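Local coordinates for Nrps/pks (Streptomyces albus, PDB 4OPE), which probably serves as a ketosynthase domain of an AT-less type I polyketide synthase, extending the growing oxazolomycin chain by carbon-carbon bond formation, at residues G225-G233 / L377-L386; A88-R96 / E573-D581. All coordinates share one frame; numbering follows the deposited sequence.

Contact 1. Residues G225-G233 / L377-L386; sequences GRCRSFGEG and LHAERLNPHL
Glu232 and Arg381 meet because of how their chains are turned. Glu232 sets CG opposite its backbone N (chi1 -160°) and runs on extended. A bend at chi3 (49°) lays the Arg381 guanidinium alongside the carboxylate, the two planes far from parallel. The chains lie side by side and point the same way. Arg381 NE reaches Glu232 OE2 on its syn side at 3.0 Å, 32° out of the carboxylate plane. Arg381 NH2 adds a weak second bond to that oxygen.

Next to this salt bridge the backbones pair at a single beta bridge, Gly231 with Leu382. Glu232 N donates to Arg381 O (2.9 Å), and Asn383 N donates to Phe230 O (3.0 Å). Gly231 ends a type II turn from Arg228. A CB on it would run into His378 O and Ala379 CA.

Arg226 CG lies over one face of the His378 ring, toward its rim, and Arg226 CD comes to 3.6 Å from His378 NE2. Leu377 CB lies on the opposite side, also toward the rim. The charged end of Arg226 goes on to Asp36. Arg228 NH1 bonds Glu232 O (2.9 Å), while its NH2 pairs with Asp224. Phe230 CB touches Leu386 CD1 (3.7 Å), and both side chains rest on helix 318-329.

Waters join Ser229 O to Leu377 O, Gly231 O to Asn383 ND2, and Glu232 O to His378 O. Two loops of the thiolase-type ketosynthase fold are thus tied by backbone bonds, a salt bridge, waters and side-chain contacts. The Glu232-Arg381 pair sits near solvent, which probably weakens its electrostatic contribution.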
loop_
_atom_site.group_PDB
_atom_site.type_symbol
_atom_site.label_atom_id
_atom_site.label_comp_id
_atom_site.label_asym_id
_atom_site.label_seq_id
_atom_site.Cartn_x
_atom_site.Cartn_y
_atom_site.Cartn_z
ATOM N N GLY A 225 29.627 -6.590 3.524
ATOM C CA GLY A 225 28.841 -5.363 3.571
ATOM C C GLY A 225 28.727 -4.687 2.212
ATOM O O GLY A 225 28.621 -3.473 2.141
ATOM N N ARG A 226 28.718 -5.478 1.136
ATOM C CA ARG A 226 28.558 -4.932 -0.175
ATOM C C ARG A 226 27.492 -5.656 -0.990
ATOM O O ARG A 226 27.166 -6.813 -0.736
ATOM C CB ARG A 226 29.883 -4.971 -0.925
ATOM C CG ARG A 226 31.044 -4.290 -0.212
ATOM C CD ARG A 226 30.848 -2.788 0.002
ATOM N NE ARG A 226 31.190 -2.397 1.385
ATOM C CZ ARG A 226 32.179 -1.590 1.728
ATOM N NH1 ARG A 226 32.391 -1.322 3.007
ATOM N NH2 ARG A 226 32.938 -1.050 0.806
ATOM N N CYS A 227 26.935 -4.914 -1.949
ATOM C CA CYS A 227 26.192 -5.454 -3.060
ATOM C C CYS A 227 27.126 -5.445 -4.255
ATOM O O CYS A 227 27.331 -4.422 -4.861
ATOM C CB CYS A 227 24.970 -4.608 -3.388
ATOM S SG CYS A 227 23.765 -4.542 -2.078
ATOM N N ARG A 228 27.665 -6.618 -4.579
ATOM C CA ARG A 228 28.564 -6.784 -5.687
ATOM C C ARG A 228 27.751 -7.161 -6.894
ATOM O O ARG A 228 27.747 -8.318 -7.327
ATOM C CB ARG A 228 29.549 -7.885 -5.356
ATOM C CG ARG A 228 30.318 -7.685 -4.058
ATOM C CD ARG A 228 31.387 -8.745 -4.024
ATOM N NE ARG A 228 32.184 -8.767 -2.830
ATOM C CZ ARG A 228 33.201 -9.621 -2.650
ATOM N NH1 ARG A 228 33.551 -10.521 -3.579
ATOM N NH2 ARG A 228 33.887 -9.590 -1.525
ATOM N N SER A 229 27.065 -6.169 -7.446
ATOM C CA SER A 229 26.031 -6.406 -8.458
ATOM C C SER A 229 26.654 -7.032 -9.702
ATOM O O SER A 229 27.490 -6.419 -10.325
ATOM C CB SER A 229 25.301 -5.105 -8.805
ATOM O OG SER A 229 24.870 -4.394 -7.654
ATOM N N PHE A 230 26.274 -8.279 -9.999
ATOM C CA PHE A 230 26.855 -9.076 -11.074
ATOM C C PHE A 230 28.356 -9.280 -11.010
ATOM O O PHE A 230 29.000 -9.576 -12.014
ATOM C CB PHE A 230 26.462 -8.497 -12.410
ATOM C CG PHE A 230 25.032 -8.205 -12.488
ATOM C CD1 PHE A 230 24.133 -9.236 -12.554
ATOM C CD2 PHE A 230 24.570 -6.914 -12.423
ATOM C CE1 PHE A 230 22.758 -8.983 -12.585
ATOM C CE2 PHE A 230 23.228 -6.653 -12.467
ATOM C CZ PHE A 230 22.311 -7.692 -12.527
ATOM N N GLY A 231 28.900 -9.192 -9.818
ATOM C CA GLY A 231 30.327 -9.395 -9.640
ATOM C C GLY A 231 30.633 -10.682 -8.920
ATOM O O GLY A 231 29.773 -11.267 -8.279
ATOM N N GLU A 232 31.888 -11.072 -8.974
ATOM C CA GLU A 232 32.350 -12.299 -8.317
ATOM C C GLU A 232 32.281 -12.256 -6.804
ATOM O O GLU A 232 32.558 -11.227 -6.216
ATOM C CB GLU A 232 33.776 -12.555 -8.730
ATOM C CG GLU A 232 34.299 -13.970 -8.570
ATOM C CD GLU A 232 35.805 -13.953 -8.777
ATOM O OE1 GLU A 232 36.477 -13.141 -8.083
ATOM O OE2 GLU A 232 36.309 -14.661 -9.673
ATOM N N GLY A 233 31.871 -13.386 -6.207
ATOM C CA GLY A 233 31.823 -13.605 -4.760
ATOM C C GLY A 233 30.844 -12.794 -3.954
ATOM O O GLY A 233 31.065 -12.538 -2.743
ATOM N N LEU A 377 29.805 -0.597 -9.297
ATOM C CA LEU A 377 30.983 -0.944 -8.525
ATOM C C LEU A 377 31.066 -2.425 -8.224
ATOM O O LEU A 377 30.105 -3.177 -8.445
ATOM C CB LEU A 377 30.998 -0.166 -7.201
ATOM C CG LEU A 377 31.407 1.314 -7.274
ATOM C CD1 LEU A 377 30.514 2.062 -8.195
ATOM C CD2 LEU A 377 31.276 1.994 -5.940
ATOM N N HIS A 378 32.241 -2.838 -7.747
ATOM C CA HIS A 378 32.476 -4.179 -7.229
ATOM C C HIS A 378 32.310 -5.321 -8.199
ATOM O O HIS A 378 32.069 -6.414 -7.767
ATOM C CB HIS A 378 31.593 -4.493 -6.019
ATOM C CG HIS A 378 31.678 -3.470 -4.946
ATOM N ND1 HIS A 378 32.878 -3.097 -4.377
ATOM C CD2 HIS A 378 30.724 -2.726 -4.341
ATOM C CE1 HIS A 378 32.662 -2.157 -3.479
ATOM N NE2 HIS A 378 31.367 -1.906 -3.446
ATOM N N ALA A 379 32.455 -5.108 -9.486
ATOM C CA ALA A 379 32.437 -6.228 -10.409
ATOM C C ALA A 379 33.656 -6.186 -11.296
ATOM O O ALA A 379 33.577 -6.479 -12.491
ATOM C CB ALA A 379 31.176 -6.228 -11.244
ATOM N N GLU A 380 34.790 -5.857 -10.692
ATOM C CA GLU A 380 36.068 -5.863 -11.417
ATOM C C GLU A 380 36.222 -7.194 -12.101
ATOM O O GLU A 380 36.652 -7.243 -13.257
ATOM C CB GLU A 380 37.268 -5.593 -10.500
ATOM C CG GLU A 380 37.165 -4.285 -9.705
ATOM C CD GLU A 380 36.301 -4.387 -8.416
ATOM O OE1 GLU A 380 35.584 -5.405 -8.181
ATOM O OE2 GLU A 380 36.330 -3.410 -7.633
ATOM N N ARG A 381 35.850 -8.264 -11.387
ATOM C CA ARG A 381 35.670 -9.582 -12.008
ATOM C C ARG A 381 34.189 -9.903 -11.954
ATOM O O ARG A 381 33.536 -9.749 -10.936
ATOM C CB ARG A 381 36.455 -10.660 -11.285
ATOM C CG ARG A 381 37.921 -10.339 -11.084
ATOM C CD ARG A 381 38.665 -11.340 -10.209
ATOM N NE ARG A 381 38.466 -12.747 -10.579
ATOM C CZ ARG A 381 38.868 -13.297 -11.723
ATOM N NH1 ARG A 381 39.485 -12.572 -12.644
ATOM N NH2 ARG A 381 38.664 -14.588 -11.959
ATOM N N LEU A 382 33.657 -10.348 -13.069
ATOM C CA LEU A 382 32.258 -10.651 -13.133
ATOM C C LEU A 382 31.948 -11.901 -12.407
ATOM O O LEU A 382 32.795 -12.754 -12.225
ATOM C CB LEU A 382 31.833 -10.888 -14.556
ATOM C CG LEU A 382 31.713 -9.669 -15.453
ATOM C CD1 LEU A 382 31.050 -10.189 -16.720
ATOM C CD2 LEU A 382 30.909 -8.526 -14.834
ATOM N N ASN A 383 30.697 -12.027 -12.024
ATOM C CA ASN A 383 30.190 -13.291 -11.590
ATOM C C ASN A 383 30.279 -14.205 -12.773
ATOM O O ASN A 383 29.667 -13.929 -13.795
ATOM C CB ASN A 383 28.754 -13.126 -11.171
ATOM C CG ASN A 383 28.116 -14.397 -10.739
ATOM O OD1 ASN A 383 28.458 -15.454 -11.207
ATOM N ND2 ASN A 383 27.126 -14.283 -9.870
ATOM N N PRO A 384 31.037 -15.300 -12.645
ATOM C CA PRO A 384 31.260 -16.207 -13.762
ATOM C C PRO A 384 30.092 -17.090 -14.071
ATOM O O PRO A 384 30.098 -17.687 -15.133
ATOM C CB PRO A 384 32.424 -17.063 -13.290
ATOM C CG PRO A 384 32.282 -17.083 -11.829
ATOM C CD PRO A 384 31.703 -15.762 -11.425
ATOM N N HIS A 385 29.096 -17.173 -13.184
ATOM C CA HIS A 385 27.920 -18.024 -13.445
ATOM C C HIS A 385 26.766 -17.325 -14.175
ATOM O O HIS A 385 25.681 -17.900 -14.270
ATOM C CB HIS A 385 27.368 -18.595 -12.143
ATOM C CG HIS A 385 28.422 -19.165 -11.262
ATOM N ND1 HIS A 385 28.681 -18.677 -9.996
ATOM C CD2 HIS A 385 29.306 -20.162 -11.472
ATOM C CE1 HIS A 385 29.686 -19.347 -9.459
ATOM N NE2 HIS A 385 30.090 -20.246 -10.341
ATOM N N LEU A 386 26.963 -16.098 -14.653
ATOM C CA LEU A 386 25.876 -15.371 -15.353
ATOM C C LEU A 386 25.878 -15.643 -16.829
ATOM O O LEU A 386 24.811 -15.591 -17.477
ATOM C CB LEU A 386 26.046 -13.874 -15.232
ATOM C CG LEU A 386 26.230 -13.276 -13.857
ATOM C CD1 LEU A 386 26.657 -11.835 -14.035
ATOM C CD2 LEU A 386 24.947 -13.410 -13.053
HETATM O O HOH W 1 28.237 -3.695 -10.435
HETATM O O HOH W 2 26.937 -11.673 -8.283
HETATM O O HOH W 3 33.624 -8.536 -7.170
#

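Contact 2. Residues A88-R96 / E573-D581; sequences AEHIDPQER and ERCWLPAAD
Arg96 reaches from the first turn of helix 93-108 to Cys575. Its CB lies close to Pro93 O of the same helix. CG passes beside Ile91 CG1, at 3.9 Å. CD lies 3.9 Å from Ala88 O. A bend at chi3 (-126°) then turns the guanidinium back over the start of the helix. NE and NH2 grip Ile91 O side-on, at 3.0 and 2.9 Å, and that oxygen lies in the guanidinium plane. NH1 gives a weak bond to Cys575 O (2.8 Å). Pro93 CA covers one face of the group and Cys575 CB the opposite one. With an alanine in place of Arg96, Ile91 O is likely to lose both these donors and a gap to open between Pro93 and Cys575.

The apolar contacts are local. Ala88 CB touches Cys575 SG at 3.7 Å. Pro93 CG comes obliquely to CZ3 of Trp576 (3.7 Å). Leu577 CD1 lies over one face of the His90 ring in a CH-pi contact, 3.7 Å from the ring centre. His90 ND1 is bonded to Val86 O. A water lies between Glu89 OE1 and Trp576 N, and Gln85 NE2 also bonds Glu89 OE1. Asp92 is the N-cap of helix 93-108, its OD1 accepting from Gln94 N.

Tyr132 bridges the two segments. Its hydroxyl is hydrogen-bonded to Glu89 O and Leu577 N, and its ring meets Trp576 edge-to-face. The C-terminal tail thus packs on the ketosynthase fold where helices 85-90 and 93-108 join. Strand 573-574 pairs antiparallel with strand 75-76, whose Phe76 touches Ala88, Arg96 and Cys575.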
loop_
_atom_site.group_PDB
_atom_site.type_symbol
_atom_site.label_atom_id
_atom_site.label_comp_id
_atom_site.label_asym_id
_atom_site.label_seq_id
_atom_site.Cartn_x
_atom_site.Cartn_y
_atom_site.Cartn_z
ATOM N N ALA A 88 6.811 15.012 17.269
ATOM C CA ALA A 88 7.848 14.605 16.327
ATOM C C ALA A 88 8.714 13.467 16.854
ATOM O O ALA A 88 8.991 12.511 16.113
ATOM C CB ALA A 88 8.733 15.785 15.926
ATOM N N GLU A 89 9.140 13.572 18.112
ATOM C CA GLU A 89 9.926 12.523 18.738
ATOM C C GLU A 89 9.223 11.161 18.695
ATOM O O GLU A 89 9.893 10.133 18.743
ATOM C CB GLU A 89 10.176 12.828 20.209
ATOM C CG GLU A 89 11.101 13.975 20.513
ATOM C CD GLU A 89 11.164 14.296 22.005
ATOM O OE1 GLU A 89 12.063 15.084 22.388
ATOM O OE2 GLU A 89 10.324 13.772 22.792
ATOM N N HIS A 90 7.892 11.175 18.641
ATOM C CA HIS A 90 7.091 9.964 18.815
ATOM C C HIS A 90 6.671 9.348 17.475
ATOM O O HIS A 90 6.095 8.255 17.469
ATOM C CB HIS A 90 5.863 10.205 19.750
ATOM C CG HIS A 90 6.220 10.272 21.204
ATOM N ND1 HIS A 90 6.620 11.439 21.821
ATOM C CD2 HIS A 90 6.283 9.310 22.153
ATOM C CE1 HIS A 90 6.912 11.196 23.086
ATOM N NE2 HIS A 90 6.716 9.911 23.313
ATOM N N ILE A 91 6.945 10.022 16.353
ATOM C CA ILE A 91 6.743 9.382 15.069
ATOM C C ILE A 91 8.047 9.076 14.348
ATOM O O ILE A 91 9.066 9.730 14.553
ATOM C CB ILE A 91 5.809 10.164 14.154
ATOM C CG1 ILE A 91 6.558 11.308 13.524
ATOM C CG2 ILE A 91 4.614 10.638 14.953
ATOM C CD1 ILE A 91 5.720 12.144 12.586
ATOM N N ASP A 92 7.943 8.049 13.502
ATOM C CA ASP A 92 9.036 7.433 12.766
ATOM C C ASP A 92 9.695 8.467 11.891
ATOM O O ASP A 92 9.003 9.255 11.284
ATOM C CB ASP A 92 8.444 6.341 11.868
ATOM C CG ASP A 92 9.468 5.351 11.384
ATOM O OD1 ASP A 92 10.483 5.759 10.770
ATOM O OD2 ASP A 92 9.226 4.143 11.606
ATOM N N PRO A 93 11.033 8.451 11.786
ATOM C CA PRO A 93 11.719 9.387 10.922
ATOM C C PRO A 93 11.374 9.239 9.451
ATOM O O PRO A 93 11.574 10.150 8.692
ATOM C CB PRO A 93 13.204 9.071 11.171
ATOM C CG PRO A 93 13.234 7.784 11.840
ATOM C CD PRO A 93 11.982 7.732 12.632
ATOM N N GLN A 94 10.837 8.101 9.050
ATOM C CA GLN A 94 10.357 7.937 7.683
ATOM C C GLN A 94 9.255 8.954 7.402
ATOM O O GLN A 94 9.261 9.576 6.365
ATOM C CB GLN A 94 9.901 6.488 7.429
ATOM C CG GLN A 94 11.051 5.500 7.602
ATOM C CD GLN A 94 10.690 4.010 7.489
ATOM O OE1 GLN A 94 11.579 3.170 7.244
ATOM N NE2 GLN A 94 9.425 3.674 7.687
ATOM N N GLU A 95 8.318 9.129 8.316
ATOM C CA GLU A 95 7.247 10.119 8.125
ATOM C C GLU A 95 7.802 11.548 8.033
ATOM O O GLU A 95 7.430 12.327 7.204
ATOM C CB GLU A 95 6.263 10.023 9.280
ATOM C CG GLU A 95 5.000 10.856 9.133
ATOM C CD GLU A 95 3.903 10.490 10.149
ATOM O OE1 GLU A 95 4.124 9.689 11.086
ATOM O OE2 GLU A 95 2.794 11.024 10.023
ATOM N N ARG A 96 8.769 11.858 8.852
ATOM C CA ARG A 96 9.287 13.196 8.882
ATOM C C ARG A 96 10.117 13.535 7.662
ATOM O O ARG A 96 10.013 14.612 7.085
ATOM C CB ARG A 96 10.151 13.344 10.107
ATOM C CG ARG A 96 9.447 12.939 11.411
ATOM C CD ARG A 96 10.348 13.234 12.582
ATOM N NE ARG A 96 10.552 12.081 13.433
ATOM C CZ ARG A 96 11.702 11.771 13.998
ATOM N NH1 ARG A 96 12.816 12.461 13.758
ATOM N NH2 ARG A 96 11.740 10.739 14.795
ATOM N N GLU A 573 16.236 20.419 14.096
ATOM C CA GLU A 573 15.988 20.067 15.492
ATOM C C GLU A 573 16.019 18.547 15.621
ATOM O O GLU A 573 15.353 17.835 14.863
ATOM C CB GLU A 573 14.617 20.554 15.985
ATOM C CG GLU A 573 14.262 22.010 15.667
ATOM C CD GLU A 573 15.199 23.025 16.309
ATOM O OE1 GLU A 573 15.505 24.068 15.660
ATOM O OE2 GLU A 573 15.621 22.772 17.468
ATOM N N ARG A 574 16.799 18.073 16.595
ATOM C CA ARG A 574 16.844 16.678 16.977
ATOM C C ARG A 574 15.455 16.255 17.467
ATOM O O ARG A 574 14.858 16.909 18.305
ATOM C CB ARG A 574 17.917 16.499 18.035
ATOM C CG ARG A 574 17.930 15.135 18.665
ATOM C CD ARG A 574 19.283 14.750 19.269
ATOM N NE ARG A 574 19.216 13.354 19.676
ATOM C CZ ARG A 574 19.616 12.328 18.941
ATOM N NH1 ARG A 574 19.466 11.102 19.416
ATOM N NH2 ARG A 574 20.157 12.510 17.738
ATOM N N CYS A 575 14.916 15.198 16.890
ATOM C CA CYS A 575 13.673 14.595 17.367
ATOM C C CYS A 575 13.886 13.085 17.398
ATOM O O CYS A 575 13.750 12.359 16.393
ATOM C CB CYS A 575 12.474 14.965 16.478
ATOM S SG CYS A 575 12.309 16.747 16.181
ATOM N N TRP A 576 14.316 12.624 18.559
ATOM C CA TRP A 576 14.590 11.216 18.755
ATOM C C TRP A 576 14.087 10.922 20.134
ATOM O O TRP A 576 14.322 11.711 21.044
ATOM C CB TRP A 576 16.078 10.913 18.610
ATOM C CG TRP A 576 16.370 9.488 18.153
ATOM C CD1 TRP A 576 16.887 8.488 18.908
ATOM C CD2 TRP A 576 16.161 8.925 16.841
ATOM N NE1 TRP A 576 17.039 7.350 18.160
ATOM C CE2 TRP A 576 16.595 7.580 16.891
ATOM C CE3 TRP A 576 15.654 9.425 15.636
ATOM C CZ2 TRP A 576 16.552 6.728 15.789
ATOM C CZ3 TRP A 576 15.601 8.564 14.525
ATOM C CH2 TRP A 576 16.053 7.230 14.617
ATOM N N LEU A 577 13.345 9.830 20.282
ATOM C CA LEU A 577 12.791 9.519 21.576
ATOM C C LEU A 577 13.985 9.444 22.536
ATOM O O LEU A 577 15.082 9.074 22.128
ATOM C CB LEU A 577 11.995 8.218 21.534
ATOM C CG LEU A 577 11.072 7.968 22.733
ATOM C CD1 LEU A 577 9.823 8.841 22.702
ATOM C CD2 LEU A 577 10.673 6.506 22.813
ATOM N N PRO A 578 13.819 9.900 23.781
ATOM C CA PRO A 578 14.951 9.758 24.715
ATOM C C PRO A 578 15.184 8.321 25.107
ATOM O O PRO A 578 16.336 7.915 25.306
ATOM C CB PRO A 578 14.506 10.573 25.909
ATOM C CG PRO A 578 13.656 11.642 25.293
ATOM C CD PRO A 578 12.844 10.891 24.272
ATOM N N ALA A 579 14.089 7.557 25.180
ATOM C CA ALA A 579 14.157 6.108 25.441
ATOM C C ALA A 579 14.937 5.298 24.372
ATOM O O ALA A 579 15.413 4.185 24.652
ATOM C CB ALA A 579 12.764 5.552 25.604
ATOM N N ALA A 580 15.074 5.844 23.160
ATOM C CA ALA A 580 15.849 5.155 22.122
ATOM C C ALA A 580 17.339 5.103 22.407
ATOM O O ALA A 580 18.049 4.345 21.763
ATOM C CB ALA A 580 15.626 5.783 20.760
ATOM N N ASP A 581 17.805 5.890 23.369
ATOM C CA ASP A 581 19.213 5.900 23.733
ATOM C C ASP A 581 19.656 4.633 24.480
ATOM O O ASP A 581 20.850 4.413 24.660
ATOM C CB ASP A 581 19.517 7.169 24.528
ATOM C CG ASP A 581 19.047 8.435 23.791
ATOM O OD1 ASP A 581 19.031 8.424 22.525
ATOM O OD2 ASP A 581 18.661 9.416 24.470
HETATM O O HOH W 4 14.571 14.773 20.994
#

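How the contacts relate
From the N terminus the chain first reaches 88-96, where helix 85-90 gives way to helix 93-108. Its partner in contact 2, 573-581, comes 477 residues later, near the C terminus. Contact 1 opens and closes within that span. Segment 225-233 comes after helix 210-217, and its partner 377-386 follows 144 residues on. The loops nest and do not cross. Contact 1 joins the loop before central strand 242-250 to the loop before outermost strand 393-395. Contact 2 lays the C-terminal tail, with strand 573-574, on helices 85-90 and 93-108. Their centres are about 37 Å apart and their nearest atoms about 17 Å, so they do not touch.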